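Local coordinates for protein alternansucrase (Leuconostoc mesenteroides, PDB 6HVG) that is a multidomain enzyme of glycoside hydrolase family 70, with a TIM-barrel-type catalytic domain, a bound calcium ion and repeats related to choline-binding modules, at residues W596-G604 with N612-V620. Residues are numbered along the deposited sequence; the frame is centred on the assembly and turned at random.
Sequences WLHYLMNFG and NANFDGIRV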
loop_
_atom_site.group_PDB
_atom_site.type_symbol
_atom_site.label_atom_id
_atom_site.label_comp_id
_atom_site.label_asym_id
_atom_site.label_seq_id
_atom_site.Cartn_x
_atom_site.Cartn_y
_atom_site.Cartn_z
ATOM N N TRP A 596 14.108 25.309 -6.038
ATOM C CA TRP A 596 12.787 24.963 -6.543
ATOM C C TRP A 596 11.716 25.750 -5.838
ATOM O O TRP A 596 10.777 26.241 -6.469
ATOM C CB TRP A 596 12.539 23.479 -6.354
ATOM C CG TRP A 596 11.325 22.924 -7.053
ATOM C CD1 TRP A 596 10.805 23.326 -8.235
ATOM C CD2 TRP A 596 10.544 21.814 -6.630
ATOM N NE1 TRP A 596 9.725 22.549 -8.565
ATOM C CE2 TRP A 596 9.550 21.612 -7.588
ATOM C CE3 TRP A 596 10.574 20.988 -5.513
ATOM C CZ2 TRP A 596 8.599 20.605 -7.479
ATOM C CZ3 TRP A 596 9.616 19.984 -5.399
ATOM C CH2 TRP A 596 8.659 19.795 -6.385
ATOM N N LEU A 597 11.860 25.877 -4.526
ATOM C CA LEU A 597 10.911 26.642 -3.709
ATOM C C LEU A 597 10.889 28.096 -4.103
ATOM O O LEU A 597 9.831 28.693 -4.178
ATOM C CB LEU A 597 11.259 26.532 -2.237
ATOM C CG LEU A 597 10.391 27.320 -1.271
ATOM C CD1 LEU A 597 8.932 26.884 -1.349
ATOM C CD2 LEU A 597 10.947 27.154 0.132
ATOM N N HIS A 598 12.050 28.675 -4.350
ATOM C CA HIS A 598 12.120 30.055 -4.818
ATOM C C HIS A 598 11.420 30.151 -6.147
ATOM O O HIS A 598 10.624 31.064 -6.367
ATOM C CB HIS A 598 13.565 30.493 -4.961
ATOM C CG HIS A 598 13.731 31.893 -5.454
ATOM N ND1 HIS A 598 13.751 32.983 -4.607
ATOM C CD2 HIS A 598 13.945 32.375 -6.699
ATOM C CE1 HIS A 598 13.949 34.079 -5.314
ATOM N NE2 HIS A 598 14.073 33.737 -6.586
ATOM N N TYR A 599 11.702 29.195 -7.028
ATOM C CA TYR A 599 11.126 29.176 -8.371
ATOM C C TYR A 599 9.600 29.180 -8.336
ATOM O O TYR A 599 8.967 29.860 -9.146
ATOM C CB TYR A 599 11.646 27.971 -9.135
ATOM C CG TYR A 599 11.001 27.684 -10.466
ATOM C CD1 TYR A 599 11.443 28.298 -11.614
ATOM C CD2 TYR A 599 9.988 26.751 -10.580
ATOM C CE1 TYR A 599 10.897 27.987 -12.848
ATOM C CE2 TYR A 599 9.439 26.429 -11.805
ATOM C CZ TYR A 599 9.897 27.047 -12.933
ATOM O OH TYR A 599 9.352 26.753 -14.167
ATOM N N LEU A 600 9.011 28.456 -7.392
ATOM C CA LEU A 600 7.550 28.409 -7.286
ATOM C C LEU A 600 6.991 29.711 -6.721
ATOM O O LEU A 600 5.994 30.224 -7.227
ATOM C CB LEU A 600 7.095 27.214 -6.438
ATOM C CG LEU A 600 7.416 25.836 -7.027
ATOM C CD1 LEU A 600 7.336 24.757 -5.974
ATOM C CD2 LEU A 600 6.517 25.481 -8.210
ATOM N N MET A 601 7.639 30.255 -5.690
ATOM C CA MET A 601 7.180 31.500 -5.057
ATOM C C MET A 601 7.456 32.733 -5.912
ATOM O O MET A 601 6.916 33.796 -5.643
ATOM C CB MET A 601 7.829 31.692 -3.688
ATOM C CG MET A 601 7.537 30.606 -2.662
ATOM S SD MET A 601 5.795 30.458 -2.240
ATOM C CE MET A 601 5.398 29.087 -3.322
ATOM N N ASN A 602 8.288 32.585 -6.937
ATOM C CA ASN A 602 8.466 33.625 -7.951
ATOM C C ASN A 602 8.135 33.125 -9.355
ATOM O O ASN A 602 8.753 33.571 -10.323
ATOM C CB ASN A 602 9.911 34.134 -7.890
ATOM C CG ASN A 602 10.221 34.817 -6.581
ATOM O OD1 ASN A 602 10.033 36.031 -6.437
ATOM N ND2 ASN A 602 10.671 34.038 -5.606
ATOM N N PHE A 603 7.202 32.177 -9.467
ATOM C CA PHE A 603 6.963 31.533 -10.756
ATOM C C PHE A 603 6.650 32.553 -11.812
ATOM O O PHE A 603 7.265 32.559 -12.875
ATOM C CB PHE A 603 5.855 30.493 -10.681
ATOM C CG PHE A 603 5.620 29.767 -11.978
ATOM C CD1 PHE A 603 6.603 28.956 -12.509
ATOM C CD2 PHE A 603 4.417 29.879 -12.661
ATOM C CE1 PHE A 603 6.395 28.282 -13.713
ATOM C CE2 PHE A 603 4.204 29.207 -13.854
ATOM C CZ PHE A 603 5.192 28.408 -14.384
ATOM N N GLY A 604 5.724 33.448 -11.501
ATOM C CA GLY A 604 5.291 34.496 -12.431
ATOM C C GLY A 604 6.367 35.484 -12.858
ATOM O O GLY A 604 6.459 35.827 -14.027
ATOM N N ASN A 612 2.424 39.598 -10.515
ATOM C CA ASN A 612 1.148 39.189 -9.939
ATOM C C ASN A 612 0.735 37.751 -10.231
ATOM O O ASN A 612 -0.365 37.331 -9.887
ATOM C CB ASN A 612 0.054 40.141 -10.399
ATOM C CG ASN A 612 -0.059 41.355 -9.509
ATOM O OD1 ASN A 612 0.456 42.432 -9.842
ATOM N ND2 ASN A 612 -0.740 41.194 -8.358
ATOM N N ALA A 613 1.620 36.988 -10.850
ATOM C CA ALA A 613 1.332 35.600 -11.166
ATOM C C ALA A 613 2.193 34.642 -10.333
ATOM O O ALA A 613 2.608 33.597 -10.826
ATOM C CB ALA A 613 1.530 35.382 -12.661
ATOM N N ASN A 614 2.450 35.001 -9.074
ATOM C CA ASN A 614 3.333 34.231 -8.186
ATOM C C ASN A 614 2.590 33.511 -7.070
ATOM O O ASN A 614 1.667 34.050 -6.496
ATOM C CB ASN A 614 4.365 35.151 -7.527
ATOM C CG ASN A 614 5.430 35.631 -8.488
ATOM O OD1 ASN A 614 5.589 35.097 -9.580
ATOM N ND2 ASN A 614 6.177 36.633 -8.077
ATOM N N PHE A 615 2.987 32.286 -6.752
ATOM C CA PHE A 615 2.372 31.546 -5.639
ATOM C C PHE A 615 2.673 32.286 -4.332
ATOM O O PHE A 615 3.717 32.913 -4.207
ATOM C CB PHE A 615 2.915 30.100 -5.571
ATOM C CG PHE A 615 2.339 29.154 -6.608
ATOM C CD1 PHE A 615 1.059 28.615 -6.455
ATOM C CD2 PHE A 615 3.089 28.755 -7.693
ATOM C CE1 PHE A 615 0.539 27.736 -7.381
ATOM C CE2 PHE A 615 2.582 27.868 -8.618
ATOM C CZ PHE A 615 1.298 27.361 -8.466
ATOM N N ASP A 616 1.775 32.188 -3.361
ATOM C CA ASP A 616 1.922 32.923 -2.087
ATOM C C ASP A 616 2.339 32.057 -0.922
ATOM O O ASP A 616 2.997 32.534 -0.012
ATOM C CB ASP A 616 0.608 33.607 -1.692
ATOM C CG ASP A 616 0.051 34.473 -2.804
ATOM O OD1 ASP A 616 0.527 35.622 -2.989
ATOM O OD2 ASP A 616 -0.826 33.964 -3.515
ATOM N N GLY A 617 1.897 30.804 -0.921
ATOM C CA GLY A 617 2.226 29.879 0.144
ATOM C C GLY A 617 2.473 28.507 -0.418
ATOM O O GLY A 617 2.343 28.303 -1.613
ATOM N N ILE A 618 2.788 27.550 0.442
ATOM C CA ILE A 618 3.031 26.174 -0.001
ATOM C C ILE A 618 2.301 25.141 0.845
ATOM O O ILE A 618 1.956 25.393 1.976
ATOM C CB ILE A 618 4.536 25.835 0.042
ATOM C CG1 ILE A 618 5.064 26.017 1.459
ATOM C CG2 ILE A 618 5.324 26.709 -0.935
ATOM C CD1 ILE A 618 6.470 25.483 1.674
ATOM N N ARG A 619 2.101 23.974 0.254
ATOM C CA ARG A 619 1.781 22.764 0.974
ATOM C C ARG A 619 3.006 21.859 0.878
ATOM O O ARG A 619 3.552 21.672 -0.206
ATOM C CB ARG A 619 0.599 22.089 0.314
ATOM C CG ARG A 619 0.297 20.681 0.816
ATOM C CD ARG A 619 -0.777 20.024 -0.055
ATOM N NE ARG A 619 -1.084 18.638 0.326
ATOM C CZ ARG A 619 -0.364 17.566 -0.004
ATOM N NH1 ARG A 619 0.719 17.687 -0.747
ATOM N NH2 ARG A 619 -0.739 16.363 0.424
ATOM N N VAL A 620 3.443 21.322 2.003
ATOM C CA VAL A 620 4.576 20.410 2.024
ATOM C C VAL A 620 4.032 18.997 1.960
ATOM O O VAL A 620 3.438 18.507 2.927
ATOM C CB VAL A 620 5.449 20.609 3.292
ATOM C CG1 VAL A 620 6.716 19.766 3.223
ATOM C CG2 VAL A 620 5.820 22.080 3.463
#
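M601, in the last turn of helix 587-601, drops its thioether onto the chain that runs through F615 into strand 617-620. Its CB starts off pointing away from that chain, but CG lies anti to the carbonyl carbon (chi1 -61°) and further bends at chi2 and chi3 curl the methyl back. M601 CE thus settles 3.5 Å from F615 CB and 3.4 Å from I618 CG2; the M601 side chain crosses those of F615 and I618 at about a right angle, while SD passes by the backbone of F615 and D616. One turn earlier L597 CD1 meets the same I618 branch, with 3.6 Å to CG2, so that this methyl is shared by two helix residues.

F615 points its CB toward the helix end. L600 O approaches the ring at its edge, in plane, 3.3 Å from F615 CD2; the CB atoms of L600 and F603 add looser apolar contacts. N614 covers the next stretch, where the chain leaves one helix at N602 and enters helix 603-608. Its CB rests 3.4 Å from M601 O and its amide lies against N602 CA; ND2 is hydrogen-bonded to S605 OG. N602 itself turns back, ND2 donating to H598 O (3.1 Å, 165°), a carbonyl that also accepts from N602 N.

The contact joins a helix to the strand that follows it in the TIM-barrel-type domain, by way of the short helix 603-608: the axis of 596-601 passes 9.7 Å from that of strand 617-620, with 135° between their N-to-C directions. In the parallel sheet this strand lies between 657-658 and 1151-1156. Helix 629-642 flanks the contact through F638 and Y642 on M601, and helix 1135-1147 packs I1142 on F615 and L1138 on F603.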